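Local atomic coordinates of TRNA nucleotidyl transferase-related protein (Thermotoga maritima, PDB entry 3H38), a protein that is a class II CCA-adding enzyme, which probably uses CTP, ATP and magnesium to build the CCA end of tRNA. Residues K18-N21 with L22-L25; E258-E261 with N262-N266. All coordinates share one frame; numbering follows the deposited sequence.

Interaction 1: residues K18-N21 with L22-L25; sequences KILN and LFRL
Ile-19, Leu-20 and Asn-21 each give their carbonyl to the amide four residues on, at Phe-23, Arg-24 and Leu-25, so the eight residues form about two turns of regular α-helix. The bond from Phe-23 N to Ile-19 O is 3.0 Å long and nearly straight (170° at the hydrogen). The side chains pair one turn apart. Ile-19 and Phe-23 run side by side in the same direction. The branch of Ile-19 that touches is CG2, 3.8 Å from Phe-23 CE2. The ring leans back along the helix because its CG sits beside the backbone N, anti to the carbonyl carbon (chi1 -75°). Leu-20 comes to the same ring from another side, at about a right angle. Its CD2 meets the ring edge in plane, 4.0 Å from Phe-23 CD2. Its other methyl, CD1, lies 3.6 Å from Arg-24 NH1, so Leu-20 reaches both a ring and a guanidinium. Asn-21 OD1 stands near the guanidinium plane at its edge, 4.0 Å from Arg-24 NH1, with the amide and guanidinium planes 60° apart. This is a loose polar approach. Beyond the helix, Phe-23 makes an edge-to-face contact with Phe-43. The side chain of Phe-23 is about 8 Å from that of Asp-55 and about 8 Å from that of Asp-57, which bind magnesium in another structure of this protein. This is an amphipathic helix packed on the central β-sheet of the nucleotidyltransferase head domain, with Leu-22 and Phe-23 against Ile-56 of strand 56-60, between the two magnesium-binding aspartates in sequence.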
# COMPACT_ATOMS: atom_id res chain seq x y z
N LYS A 18 12.10 -19.21 22.29
CA LYS A 18 11.85 -18.22 23.30
C LYS A 18 10.39 -17.82 23.25
O LYS A 18 9.75 -17.63 24.26
CB LYS A 18 12.76 -17.04 23.08
CG LYS A 18 12.17 -15.75 23.50
CD LYS A 18 12.88 -15.16 24.68
CE LYS A 18 11.92 -14.38 25.52
NZ LYS A 18 12.48 -13.06 25.95
N ILE A 19 9.91 -17.73 22.04
CA ILE A 19 8.55 -17.35 21.68
C ILE A 19 7.53 -18.49 21.85
O ILE A 19 6.39 -18.26 22.27
CB ILE A 19 8.57 -16.85 20.23
CG1 ILE A 19 8.99 -15.38 20.21
CG2 ILE A 19 7.24 -17.06 19.55
CD1 ILE A 19 8.91 -14.76 18.84
N LEU A 20 7.94 -19.72 21.54
CA LEU A 20 7.11 -20.89 21.80
C LEU A 20 6.76 -20.96 23.27
O LEU A 20 5.62 -21.24 23.63
CB LEU A 20 7.83 -22.18 21.41
CG LEU A 20 7.14 -23.02 20.34
CD1 LEU A 20 7.34 -24.50 20.57
CD2 LEU A 20 5.67 -22.69 20.31
N ASN A 21 7.76 -20.72 24.12
CA ASN A 21 7.56 -20.80 25.56
C ASN A 21 6.58 -19.76 26.07
O ASN A 21 5.87 -20.00 27.05
CB ASN A 21 8.89 -20.70 26.30
CG ASN A 21 9.51 -22.06 26.54
OD1 ASN A 21 8.83 -23.10 26.48
ND2 ASN A 21 10.82 -22.07 26.80
N LEU A 22 6.55 -18.63 25.38
CA LEU A 22 5.61 -17.54 25.61
C LEU A 22 4.17 -17.96 25.29
O LEU A 22 3.28 -17.79 26.12
CB LEU A 22 6.00 -16.36 24.72
CG LEU A 22 5.14 -15.11 24.84
CD1 LEU A 22 5.06 -14.65 26.27
CD2 LEU A 22 5.73 -13.99 23.98
N PHE A 23 3.96 -18.49 24.08
CA PHE A 23 2.68 -19.06 23.69
C PHE A 23 2.21 -20.01 24.79
O PHE A 23 1.05 -20.00 25.17
CB PHE A 23 2.77 -19.81 22.34
CG PHE A 23 2.87 -18.91 21.11
CD1 PHE A 23 2.10 -17.76 20.99
CD2 PHE A 23 3.70 -19.24 20.05
CE1 PHE A 23 2.18 -16.96 19.87
CE2 PHE A 23 3.79 -18.43 18.92
CZ PHE A 23 3.03 -17.29 18.83
N ARG A 24 3.15 -20.80 25.31
CA ARG A 24 2.85 -21.72 26.41
C ARG A 24 2.37 -20.98 27.67
O ARG A 24 1.28 -21.25 28.19
CB ARG A 24 4.03 -22.65 26.70
CG ARG A 24 4.23 -23.72 25.62
CD ARG A 24 5.31 -24.78 25.99
NE ARG A 24 5.12 -26.01 25.22
CZ ARG A 24 5.93 -26.40 24.24
NH1 ARG A 24 7.00 -25.67 23.95
NH2 ARG A 24 5.69 -27.53 23.56
N LEU A 25 3.13 -20.00 28.10
CA LEU A 25 2.75 -19.20 29.23
C LEU A 25 1.40 -18.61 29.09
O LEU A 25 0.65 -18.62 30.00
CB LEU A 25 3.69 -18.04 29.37
CG LEU A 25 5.01 -18.30 30.01
CD1 LEU A 25 5.30 -17.11 30.88
CD2 LEU A 25 4.90 -19.54 30.81

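Interaction 2: residues E258-E261 with N262-N266; sequences EKME and NLFRN
Met-260, Leu-263 and Phe-264 form an apolar cluster on one flank of the helix, with Met-260 alongside the other two and pointing the same way. Bent at chi2 and chi3, the Met-260 chain brings SD 4.0 Å from Leu-263 CD1, while its CG is 4.1 Å from Phe-264 CE1. The sulfur stands 5.2 Å from the Phe-264 ring centroid and oblique to the ring, a Met-aromatic contact. Leu-263 CD1 covers one ring face, lying 3.9 Å above the plane over the centre of the Phe-264 ring. Phe-264 CG is anti to the carbonyl carbon (chi1 -77°), which brings CD1 of the ring 3.4 Å from Met-260 O. On the other flank, Asn-262 CB lies 3.6 Å from Glu-258 O, and the Arg-265 guanidinium lays a face over Asn-262 CA. An alanine at Asn-262 would remove the amide, which would probably leave a gap beside the Glu-258 carbonyl, while the guanidinium would keep its seat over CA. Four backbone bonds join the turns, among them Asn-262 N to Glu-258 O at 2.9 Å. Arg-265 is held at its far end by a salt bridge to Glu-360, and Lys-259 by one to Glu-289. On helix 254-274, Met-260 and Phe-264 touch both helix 230-239 and helix 279-287, while Leu-263 meets Ala-353 of a loop.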
# COMPACT_ATOMS: atom_id res chain seq x y z
N GLU A 258 0.48 -0.03 -20.52
CA GLU A 258 1.87 0.21 -20.88
C GLU A 258 2.42 1.26 -19.97
O GLU A 258 3.55 1.15 -19.50
CB GLU A 258 2.02 0.68 -22.34
CG GLU A 258 1.47 -0.31 -23.37
CD GLU A 258 1.87 0.04 -24.81
OE1 GLU A 258 1.80 -0.87 -25.67
OE2 GLU A 258 2.25 1.21 -25.09
N LYS A 259 1.63 2.29 -19.73
CA LYS A 259 2.10 3.41 -18.92
C LYS A 259 2.28 2.86 -17.54
O LYS A 259 3.25 3.19 -16.85
CB LYS A 259 1.08 4.53 -18.86
CG LYS A 259 0.91 5.30 -20.14
CD LYS A 259 -0.38 6.13 -20.05
CE LYS A 259 -0.57 7.02 -21.29
NZ LYS A 259 -1.86 7.74 -21.27
N MET A 260 1.36 2.04 -17.12
CA MET A 260 1.41 1.46 -15.81
C MET A 260 2.62 0.57 -15.66
O MET A 260 3.30 0.65 -14.67
CB MET A 260 0.12 0.72 -15.55
CG MET A 260 -0.35 0.70 -14.16
SD MET A 260 -0.44 2.22 -13.24
CE MET A 260 -1.25 3.26 -14.33
N GLU A 261 2.91 -0.23 -16.65
CA GLU A 261 4.16 -0.99 -16.65
C GLU A 261 5.41 -0.08 -16.55
O GLU A 261 6.23 -0.25 -15.64
CB GLU A 261 4.23 -1.89 -17.86
CG GLU A 261 5.51 -2.65 -17.98
CD GLU A 261 5.50 -3.60 -19.16
OE1 GLU A 261 4.42 -3.75 -19.77
OE2 GLU A 261 6.56 -4.19 -19.47
N ASN A 262 5.55 0.89 -17.45
CA ASN A 262 6.61 1.89 -17.33
C ASN A 262 6.67 2.50 -15.94
O ASN A 262 7.74 2.70 -15.37
CB ASN A 262 6.45 3.03 -18.34
CG ASN A 262 6.56 2.56 -19.78
OD1 ASN A 262 6.07 3.22 -20.70
ND2 ASN A 262 7.19 1.42 -19.98
N LEU A 263 5.49 2.82 -15.41
CA LEU A 263 5.36 3.48 -14.12
C LEU A 263 6.13 2.69 -13.06
O LEU A 263 7.07 3.20 -12.47
CB LEU A 263 3.87 3.56 -13.74
CG LEU A 263 3.35 4.38 -12.56
CD1 LEU A 263 2.88 3.49 -11.41
CD2 LEU A 263 4.35 5.45 -12.09
N PHE A 264 5.73 1.43 -12.85
CA PHE A 264 6.30 0.62 -11.79
C PHE A 264 7.77 0.34 -11.98
O PHE A 264 8.55 0.47 -11.04
CB PHE A 264 5.50 -0.68 -11.59
CG PHE A 264 4.20 -0.47 -10.84
CD1 PHE A 264 2.98 -0.58 -11.49
CD2 PHE A 264 4.22 -0.10 -9.48
CE1 PHE A 264 1.78 -0.37 -10.79
CE2 PHE A 264 3.03 0.12 -8.77
CZ PHE A 264 1.81 -0.02 -9.41
N ARG A 265 8.16 0.00 -13.21
CA ARG A 265 9.56 -0.20 -13.56
C ARG A 265 10.43 0.95 -13.05
O ARG A 265 11.53 0.73 -12.52
CB ARG A 265 9.77 -0.34 -15.09
CG ARG A 265 11.27 -0.51 -15.48
CD ARG A 265 11.63 -0.06 -16.94
NE ARG A 265 10.59 -0.46 -17.87
CZ ARG A 265 9.90 0.34 -18.69
NH1 ARG A 265 8.95 -0.18 -19.44
NH2 ARG A 265 10.18 1.64 -18.78
N ASN A 266 9.93 2.16 -13.22
CA ASN A 266 10.75 3.34 -13.01
C ASN A 266 10.63 3.90 -11.62
O ASN A 266 11.41 4.76 -11.21
CB ASN A 266 10.40 4.39 -14.06
CG ASN A 266 10.96 4.05 -15.43
OD1 ASN A 266 12.13 3.71 -15.54
ND2 ASN A 266 10.12 4.12 -16.46

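Interactions 1 and 2 lie on two different helices, 17-32 and 254-274. Their centres are 45 Å apart, their nearest atoms about 32 Å, and they sit on opposite sides of the chain's centre. Residues 18-25 come first along the chain, in the catalytic head, near the magnesium-binding aspartates. Residues 258-266 lie in the helical part that follows, away from the known binding residues, their centre about 17 Å from that of the chain. In both, a phenylalanine packs against side chains outside its own helix, but interaction 1 does so partly against strand 56-60 and interaction 2 largely against helices 230-239 and 279-287.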